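Local coordinates for protein racemase (PDB 3MKC) that is a racemase-named member of the enolase superfamily that joins an N-terminal capping domain to a TIM-barrel domain, at residues Val20-Gln23 with Ser28-Thr31; Arg351-Thr356 with Gln380-Ser385; Asp287-Gly292 with Asn315-Ile320. All coordinates share one frame; numbering follows the deposited sequence.

Contact 1. Residues Val20-Gln23 with Ser28-Thr31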
loop_
_atom_site.group_PDB
_atom_site.type_symbol
_atom_site.label_atom_id
_atom_site.label_comp_id
_atom_site.label_asym_id
_atom_site.label_seq_id
_atom_site.Cartn_x
_atom_site.Cartn_y
_atom_site.Cartn_z
ATOM N N VAL A 20 3.100 -15.283 9.095
ATOM C CA VAL A 20 4.305 -14.849 9.787
ATOM C C VAL A 20 3.925 -13.935 10.946
ATOM O O VAL A 20 3.375 -12.852 10.744
ATOM C CB VAL A 20 5.269 -14.099 8.841
ATOM C CG1 VAL A 20 6.516 -13.664 9.613
ATOM C CG2 VAL A 20 5.660 -14.999 7.670
ATOM N N ASN A 21 4.218 -14.384 12.164
ATOM C CA ASN A 21 3.900 -13.620 13.365
ATOM C C ASN A 21 5.151 -13.347 14.189
ATOM O O ASN A 21 5.918 -14.265 14.489
ATOM C CB ASN A 21 2.895 -14.388 14.228
ATOM C CG ASN A 21 1.518 -14.461 13.597
ATOM O OD1 ASN A 21 0.797 -13.463 13.538
ATOM N ND2 ASN A 21 1.147 -15.646 13.115
ATOM N N TYR A 22 5.355 -12.085 14.545
ATOM C CA TYR A 22 6.504 -11.697 15.353
ATOM C C TYR A 22 6.014 -11.318 16.744
ATOM O O TYR A 22 5.092 -10.516 16.886
ATOM C CB TYR A 22 7.226 -10.498 14.738
ATOM C CG TYR A 22 8.467 -10.107 15.508
ATOM C CD1 TYR A 22 9.675 -10.769 15.301
ATOM C CD2 TYR A 22 8.417 -9.112 16.485
ATOM C CE1 TYR A 22 10.810 -10.451 16.052
ATOM C CE2 TYR A 22 9.542 -8.788 17.242
ATOM C CZ TYR A 22 10.734 -9.462 17.019
ATOM O OH TYR A 22 11.854 -9.149 17.766
ATOM N N GLN A 23 6.631 -11.890 17.772
ATOM C CA GLN A 23 6.236 -11.598 19.144
ATOM C C GLN A 23 7.243 -10.678 19.826
ATOM O O GLN A 23 6.980 -9.489 20.020
ATOM C CB GLN A 23 6.093 -12.896 19.926
ATOM N N SER A 28 0.878 -5.970 17.668
ATOM C CA SER A 28 1.431 -7.200 17.105
ATOM C C SER A 28 1.681 -7.055 15.602
ATOM O O SER A 28 0.814 -6.579 14.863
ATOM C CB SER A 28 0.483 -8.362 17.369
ATOM N N GLN A 29 2.869 -7.469 15.165
ATOM C CA GLN A 29 3.264 -7.390 13.760
ATOM C C GLN A 29 3.117 -8.746 13.102
ATOM O O GLN A 29 3.500 -9.768 13.668
ATOM C CB GLN A 29 4.729 -6.970 13.637
ATOM C CG GLN A 29 5.188 -5.995 14.694
ATOM C CD GLN A 29 6.690 -5.833 14.712
ATOM O OE1 GLN A 29 7.250 -5.295 15.666
ATOM N NE2 GLN A 29 7.354 -6.293 13.651
ATOM N N ASN A 30 2.584 -8.758 11.890
ATOM C CA ASN A 30 2.423 -10.009 11.190
ATOM C C ASN A 30 2.102 -9.779 9.730
ATOM O O ASN A 30 1.834 -8.657 9.299
ATOM C CB ASN A 30 1.316 -10.845 11.845
ATOM C CG ASN A 30 -0.017 -10.124 11.873
ATOM O OD1 ASN A 30 -0.504 -9.666 10.842
ATOM N ND2 ASN A 30 -0.614 -10.024 13.055
ATOM N N THR A 31 2.153 -10.859 8.968
ATOM C CA THR A 31 1.839 -10.804 7.563
ATOM C C THR A 31 1.619 -12.224 7.078
ATOM O O THR A 31 1.729 -13.191 7.845
ATOM C CB THR A 31 2.976 -10.155 6.743
ATOM O OG1 THR A 31 2.515 -9.920 5.408
ATOM C CG2 THR A 31 4.203 -11.071 6.690
#

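Contact 2. Residues Arg351-Thr356 with Gln380-Ser385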
loop_
_atom_site.group_PDB
_atom_site.type_symbol
_atom_site.label_atom_id
_atom_site.label_comp_id
_atom_site.label_asym_id
_atom_site.label_seq_id
_atom_site.Cartn_x
_atom_site.Cartn_y
_atom_site.Cartn_z
ATOM N N ARG A 351 9.173 -5.701 9.284
ATOM C CA ARG A 351 9.433 -4.821 8.151
ATOM C C ARG A 351 10.932 -4.742 7.868
ATOM O O ARG A 351 11.356 -4.612 6.720
ATOM C CB ARG A 351 8.909 -3.415 8.446
ATOM C CG ARG A 351 9.393 -2.360 7.457
ATOM C CD ARG A 351 8.824 -2.609 6.073
ATOM N NE ARG A 351 9.356 -1.676 5.083
ATOM C CZ ARG A 351 10.551 -1.786 4.511
ATOM N NH1 ARG A 351 11.351 -2.796 4.824
ATOM N NH2 ARG A 351 10.947 -0.883 3.626
ATOM N N LYS A 352 11.728 -4.824 8.925
ATOM C CA LYS A 352 13.178 -4.739 8.794
ATOM C C LYS A 352 13.912 -6.006 8.349
ATOM O O LYS A 352 14.826 -5.932 7.524
ATOM C CB LYS A 352 13.791 -4.271 10.112
ATOM C CG LYS A 352 13.421 -2.865 10.540
ATOM C CD LYS A 352 14.187 -2.512 11.802
ATOM C CE LYS A 352 13.983 -1.068 12.216
ATOM N NZ LYS A 352 14.848 -0.729 13.375
ATOM N N TYR A 353 13.514 -7.163 8.872
ATOM C CA TYR A 353 14.219 -8.409 8.558
ATOM C C TYR A 353 13.598 -9.478 7.652
ATOM O O TYR A 353 14.324 -10.347 7.171
ATOM C CB TYR A 353 14.610 -9.113 9.862
ATOM C CG TYR A 353 15.057 -8.203 10.984
ATOM C CD1 TYR A 353 16.149 -7.348 10.831
ATOM C CD2 TYR A 353 14.404 -8.223 12.217
ATOM C CE1 TYR A 353 16.582 -6.534 11.887
ATOM C CE2 TYR A 353 14.824 -7.417 13.275
ATOM C CZ TYR A 353 15.913 -6.578 13.106
ATOM O OH TYR A 353 16.330 -5.796 14.158
ATOM N N LEU A 354 12.290 -9.443 7.407
ATOM C CA LEU A 354 11.675 -10.503 6.598
ATOM C C LEU A 354 12.275 -10.773 5.223
ATOM O O LEU A 354 12.547 -11.927 4.886
ATOM C CB LEU A 354 10.170 -10.279 6.451
ATOM C CG LEU A 354 9.441 -11.434 5.765
ATOM C CD1 LEU A 354 9.655 -12.731 6.543
ATOM C CD2 LEU A 354 7.958 -11.101 5.675
ATOM N N VAL A 355 12.461 -9.734 4.415
ATOM C CA VAL A 355 13.044 -9.933 3.092
ATOM C C VAL A 355 14.275 -9.073 2.878
ATOM O O VAL A 355 14.504 -8.098 3.600
ATOM C CB VAL A 355 12.046 -9.637 1.950
ATOM C CG1 VAL A 355 10.974 -10.713 1.902
ATOM C CG2 VAL A 355 11.435 -8.262 2.133
ATOM N N THR A 356 15.058 -9.447 1.873
ATOM C CA THR A 356 16.294 -8.748 1.542
ATOM C C THR A 356 16.462 -8.737 0.028
ATOM O O THR A 356 15.996 -9.641 -0.661
ATOM C CB THR A 356 17.507 -9.472 2.174
ATOM O OG1 THR A 356 18.701 -8.707 1.952
ATOM C CG2 THR A 356 17.676 -10.843 1.554
ATOM N N GLN A 380 15.712 -16.558 5.427
ATOM C CA GLN A 380 15.451 -17.829 6.100
ATOM C C GLN A 380 15.823 -17.896 7.581
ATOM O O GLN A 380 15.054 -18.426 8.383
ATOM C CB GLN A 380 16.137 -18.967 5.344
ATOM C CG GLN A 380 15.819 -18.997 3.860
ATOM C CD GLN A 380 16.359 -20.237 3.174
ATOM O OE1 GLN A 380 17.531 -20.588 3.327
ATOM N NE2 GLN A 380 15.505 -20.905 2.405
ATOM N N GLU A 381 16.993 -17.379 7.950
ATOM C CA GLU A 381 17.401 -17.407 9.354
ATOM C C GLU A 381 16.344 -16.731 10.220
ATOM O O GLU A 381 16.035 -17.188 11.320
ATOM C CB GLU A 381 18.739 -16.688 9.563
ATOM C CG GLU A 381 19.953 -17.397 8.987
ATOM C CD GLU A 381 21.260 -16.856 9.559
ATOM O OE1 GLU A 381 21.504 -15.636 9.454
ATOM O OE2 GLU A 381 22.045 -17.654 10.117
ATOM N N PHE A 382 15.790 -15.635 9.716
ATOM C CA PHE A 382 14.778 -14.905 10.457
ATOM C C PHE A 382 13.495 -15.716 10.606
ATOM O O PHE A 382 12.944 -15.816 11.700
ATOM C CB PHE A 382 14.460 -13.583 9.767
ATOM C CG PHE A 382 13.518 -12.724 10.543
ATOM C CD1 PHE A 382 13.913 -12.171 11.756
ATOM C CD2 PHE A 382 12.224 -12.500 10.088
ATOM C CE1 PHE A 382 13.033 -11.408 12.510
ATOM C CE2 PHE A 382 11.333 -11.738 10.834
ATOM C CZ PHE A 382 11.735 -11.189 12.046
ATOM N N LEU A 383 13.014 -16.276 9.502
ATOM C CA LEU A 383 11.799 -17.082 9.530
ATOM C C LEU A 383 11.956 -18.260 10.473
ATOM O O LEU A 383 11.152 -18.451 11.383
ATOM C CB LEU A 383 11.472 -17.607 8.136
ATOM C CG LEU A 383 10.645 -16.709 7.219
ATOM C CD1 LEU A 383 10.408 -17.433 5.907
ATOM C CD2 LEU A 383 9.321 -16.366 7.887
ATOM N N ALA A 384 13.001 -19.049 10.244
ATOM C CA ALA A 384 13.271 -20.221 11.060
ATOM C C ALA A 384 13.326 -19.872 12.540
ATOM O O ALA A 384 12.970 -20.692 13.384
ATOM C CB ALA A 384 14.580 -20.868 10.623
ATOM N N SER A 385 13.766 -18.655 12.857
ATOM C CA SER A 385 13.855 -18.231 14.251
ATOM C C SER A 385 12.465 -17.944 14.795
ATOM O O SER A 385 12.309 -17.555 15.954
ATOM C CB SER A 385 14.719 -16.974 14.383
ATOM O OG SER A 385 14.001 -15.815 13.991
#

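Contact 3. Residues Asp287-Gly292 with Asn315-Ile320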
loop_
_atom_site.group_PDB
_atom_site.type_symbol
_atom_site.label_atom_id
_atom_site.label_comp_id
_atom_site.label_asym_id
_atom_site.label_seq_id
_atom_site.Cartn_x
_atom_site.Cartn_y
_atom_site.Cartn_z
ATOM N N ASP A 287 -4.764 -0.247 -1.136
ATOM C CA ASP A 287 -3.548 -0.972 -0.739
ATOM C C ASP A 287 -3.123 -2.137 -1.636
ATOM O O ASP A 287 -3.949 -2.920 -2.085
ATOM C CB ASP A 287 -3.746 -1.481 0.692
ATOM C CG ASP A 287 -2.455 -1.926 1.353
ATOM O OD1 ASP A 287 -1.618 -2.568 0.693
ATOM O OD2 ASP A 287 -2.294 -1.641 2.556
ATOM N N TYR A 288 -1.815 -2.248 -1.864
ATOM C CA TYR A 288 -1.238 -3.309 -2.686
ATOM C C TYR A 288 -1.696 -4.691 -2.257
ATOM O O TYR A 288 -2.077 -5.522 -3.082
ATOM C CB TYR A 288 0.292 -3.303 -2.582
ATOM C CG TYR A 288 0.958 -1.994 -2.907
ATOM C CD1 TYR A 288 1.326 -1.681 -4.215
ATOM C CD2 TYR A 288 1.225 -1.063 -1.905
ATOM C CE1 TYR A 288 1.941 -0.474 -4.520
ATOM C CE2 TYR A 288 1.840 0.149 -2.200
ATOM C CZ TYR A 288 2.192 0.438 -3.510
ATOM O OH TYR A 288 2.768 1.654 -3.812
ATOM N N ASN A 289 -1.636 -4.936 -0.954
ATOM C CA ASN A 289 -1.975 -6.245 -0.420
ATOM C C ASN A 289 -3.418 -6.406 0.031
ATOM O O ASN A 289 -3.744 -7.348 0.762
ATOM C CB ASN A 289 -1.019 -6.587 0.732
ATOM C CG ASN A 289 -0.955 -5.495 1.783
ATOM O OD1 ASN A 289 -1.975 -5.117 2.363
ATOM N ND2 ASN A 289 0.252 -4.977 2.033
ATOM N N ARG A 290 -4.284 -5.498 -0.414
ATOM C CA ARG A 290 -5.692 -5.561 -0.050
ATOM C C ARG A 290 -6.638 -5.488 -1.245
ATOM O O ARG A 290 -7.530 -6.324 -1.401
ATOM C CB ARG A 290 -6.066 -4.401 0.884
ATOM C CG ARG A 290 -5.486 -4.440 2.290
ATOM C CD ARG A 290 -5.824 -3.135 3.019
ATOM N NE ARG A 290 -7.262 -2.963 3.236
ATOM C CZ ARG A 290 -7.936 -3.506 4.248
ATOM N NH1 ARG A 290 -7.300 -4.252 5.143
ATOM N NH2 ARG A 290 -9.244 -3.306 4.364
ATOM N N CYS A 291 -6.426 -4.480 -2.089
ATOM C CA CYS A 291 -7.327 -4.202 -3.206
ATOM C C CYS A 291 -7.308 -5.018 -4.477
ATOM O O CYS A 291 -8.167 -4.813 -5.330
ATOM C CB CYS A 291 -7.197 -2.732 -3.603
ATOM S SG CYS A 291 -5.767 -2.392 -4.655
ATOM N N GLY A 292 -6.355 -5.935 -4.620
ATOM C CA GLY A 292 -6.291 -6.722 -5.837
ATOM C C GLY A 292 -4.889 -6.719 -6.431
ATOM O O GLY A 292 -4.701 -7.105 -7.576
ATOM N N ASN A 315 0.670 1.719 2.174
ATOM C CA ASN A 315 1.760 0.768 2.293
ATOM C C ASN A 315 2.294 0.715 3.718
ATOM O O ASN A 315 3.012 1.615 4.159
ATOM C CB ASN A 315 2.880 1.137 1.314
ATOM C CG ASN A 315 4.147 0.329 1.541
ATOM O OD1 ASN A 315 4.110 -0.745 2.135
ATOM N ND2 ASN A 315 5.273 0.840 1.052
ATOM N N TRP A 316 1.915 -0.340 4.432
ATOM C CA TRP A 316 2.360 -0.549 5.801
ATOM C C TRP A 316 2.379 -2.038 6.130
ATOM O O TRP A 316 1.552 -2.531 6.896
ATOM C CB TRP A 316 1.457 0.197 6.787
ATOM C CG TRP A 316 2.019 0.217 8.173
ATOM C CD1 TRP A 316 1.808 -0.705 9.163
ATOM C CD2 TRP A 316 2.954 1.165 8.699
ATOM N NE1 TRP A 316 2.559 -0.389 10.272
ATOM C CE2 TRP A 316 3.273 0.753 10.014
ATOM C CE3 TRP A 316 3.557 2.322 8.185
ATOM C CZ2 TRP A 316 4.172 1.458 10.825
ATOM C CZ3 TRP A 316 4.454 3.026 8.993
ATOM C CH2 TRP A 316 4.751 2.588 10.300
ATOM N N LYS A 317 3.319 -2.752 5.518
ATOM C CA LYS A 317 3.484 -4.183 5.743
ATOM C C LYS A 317 4.975 -4.465 5.885
ATOM O O LYS A 317 5.640 -3.846 6.710
ATOM C CB LYS A 317 2.920 -5.000 4.580
ATOM C CG LYS A 317 1.522 -5.562 4.788
ATOM C CD LYS A 317 1.369 -6.326 6.099
ATOM C CE LYS A 317 0.091 -7.149 6.077
ATOM N NZ LYS A 317 -0.361 -7.606 7.417
ATOM N N THR A 318 5.496 -5.378 5.072
ATOM C CA THR A 318 6.916 -5.718 5.146
ATOM C C THR A 318 7.688 -5.257 3.922
ATOM O O THR A 318 7.186 -4.472 3.117
ATOM C CB THR A 318 7.131 -7.234 5.314
ATOM O OG1 THR A 318 6.893 -7.901 4.071
ATOM C CG2 THR A 318 6.190 -7.784 6.372
ATOM N N GLY A 319 8.916 -5.750 3.787
ATOM C CA GLY A 319 9.741 -5.374 2.656
ATOM C C GLY A 319 9.187 -5.869 1.335
ATOM O O GLY A 319 9.565 -5.379 0.272
ATOM N N ILE A 320 8.288 -6.848 1.392
ATOM C CA ILE A 320 7.701 -7.387 0.173
ATOM C C ILE A 320 6.830 -6.335 -0.517
ATOM O O ILE A 320 6.927 -6.124 -1.727
ATOM C CB ILE A 320 6.849 -8.633 0.474
ATOM C CG1 ILE A 320 7.728 -9.718 1.112
ATOM C CG2 ILE A 320 6.223 -9.157 -0.809
ATOM C CD1 ILE A 320 6.989 -11.011 1.422
HETATM O O HOH W 1 0.244 -2.308 3.336
#

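Contact 1. Residues Val20-Gln23 with Ser28-Thr31
The Tyr22 ring and the amide of Gln29 run side by side on one face of a two-stranded ladder, their planes 27° apart, and Tyr22 CD2 lies 4.1 Å from Gln29 CD. The ring also packs on Phe382 while the residue stays partly exposed, which suits a tyrosine, with its apolar ring and polar end. On the opposite face, the amides of Asn21 and Asn30 point the same way but are turned 76° apart; Asn21 OD1 lies nearest Asn30 CB, at 3.2 Å, and the amides do not pair. Both asparagines rest on Pro52, where polar side chains suit a position open to solvent. Toward the interior, Val20 CB meets Thr31 CG2 at 3.9 Å. With Thr31 OG1 anti to the backbone N (chi1 -170°), the methyl is left to pack while the hydroxyl bonds Glu47. The backbones close the contact: Val20 N to Thr31 O at 2.8 Å and Thr31 N to Val20 O at 2.9 Å make a hydrogen-bonded pair, and Tyr22 N reaches Gln29 O at 3.1 Å. Gln29 N has no partner in the model. This is the end of an antiparallel beta hairpin in the three-stranded sheet of the enolase-type N-terminal domain.

Contact 2. Residues Arg351-Thr356 with Gln380-Ser385
Leu354 and Phe382 bring the two backbones nearest, with 6.6 Å between their CA atoms. The chain of 351-356 runs out of the end of a helix, through Leu354, into a short strand, while 380-384 is one short helix in which Ala384 N bonds Gln380 O at 2.8 Å. The two backbones are not bonded to each other here; Asn379, just ahead of the second helix, links them instead, its side-chain ND2 bonding Tyr353 O and its backbone bonding that of Leu354. Side chains bridge the gap. Phe382 CG stands anti to the backbone N (chi1 -175°), which sends the ring out from the helix against Tyr353. Tyr353 CB sits over one face of that ring, 3.8 Å from the ring centroid and 14° off its normal, a CH-pi contact. Beyond CB the tyrosine ring swings across, its plane 56° from that of Phe382, and Tyr353 CD2 touches Phe382 CE1 at 3.5 Å. Strand 355-356 pairs antiparallel with 377-378, and this C-terminal part of the chain packs back on the N-terminal sheet, as in enolase relatives, where the chain's end helps build the capping domain. Tyrosine is apt at this exposed edge because its ring packs while its hydroxyl can face solvent. The ends of two leucines touch as well, the buried Leu354 placing its CD1 3.9 Å from Leu383 CD2. Leu354 also reaches Thr31 and Val33, and Leu383 reaches Val20, so purely apolar branches suit both places.

Contact 3. Residues Asp287-Gly292 with Asn315-Ile320
Asn289 turns its CG between its own backbone N and carbonyl carbon (chi1 52°), and Lys317 sets its CG by a first torsion off the usual staggered values (chi1 -98°); together these bring Asn289 ND2 to 3.1 Å from Lys317 CG. Lys317 CB and CG lie against the amide nitrogen, and a bend at chi2 then directs the rest of the chain toward NZ, which bonds Asn30 O and forms a salt bridge with Asp49. Beside them, Asn315 CB meets the edge of the Tyr288 ring, 3.8 Å from CE2, near the ring plane. The tyrosine also packs on Leu294, Leu297 and Ala325, apolar neighbours that suit an aromatic ring. Asp287 organises its own loop: its OD1 accepts from Asn289 N at 2.9 Å, an Asx turn, with the donor 34° out of the carboxylate plane. Asp287 O receives both Arg290 N and Cys291 N, tightening the same turn. On the other segment, Thr318 caps the following helix, its OG1 accepting from Ile320 N. Both loops follow short barrel strands and precede helices, the setting in which enolase-type barrels carry their active-site loops. A single water joins them across the contact. It donates to Asp287 OD2 at 2.7 Å and accepts from Asn289 ND2 at 3.0 Å and from Trp316 N at 2.8 Å. Asn289 ND2 also bonds Thr321 OG1, so both its protons are used and the amide's rotation is fixed. The loops are therefore linked through an ordered, three-bonded water rather than by direct bonds, and a buried carboxylate oxygen gains a donor.

Overall arrangement
Along the chain the order is contact 1, contact 3, contact 2. Contact 1 belongs to the N-terminal sheet, at the hairpin of strands 12-22 and 29-38; contact 3 lies near the middle of the molecule, in loops of the barrel domain, and contact 2 near the C-terminal end of the chain. Centres of contacts 1 and 2 are about 11 Å apart, those of 1 and 3 about 15 Å, and those of 2 and 3 about 17 Å, yet each pair touches. Residues 315-320 meet both other contacts: Thr318 packs on Thr31, and Val355 on Gly319 and Ile320. The three contacts therefore link the capping domain, the barrel loops and the chain's end through direct packing.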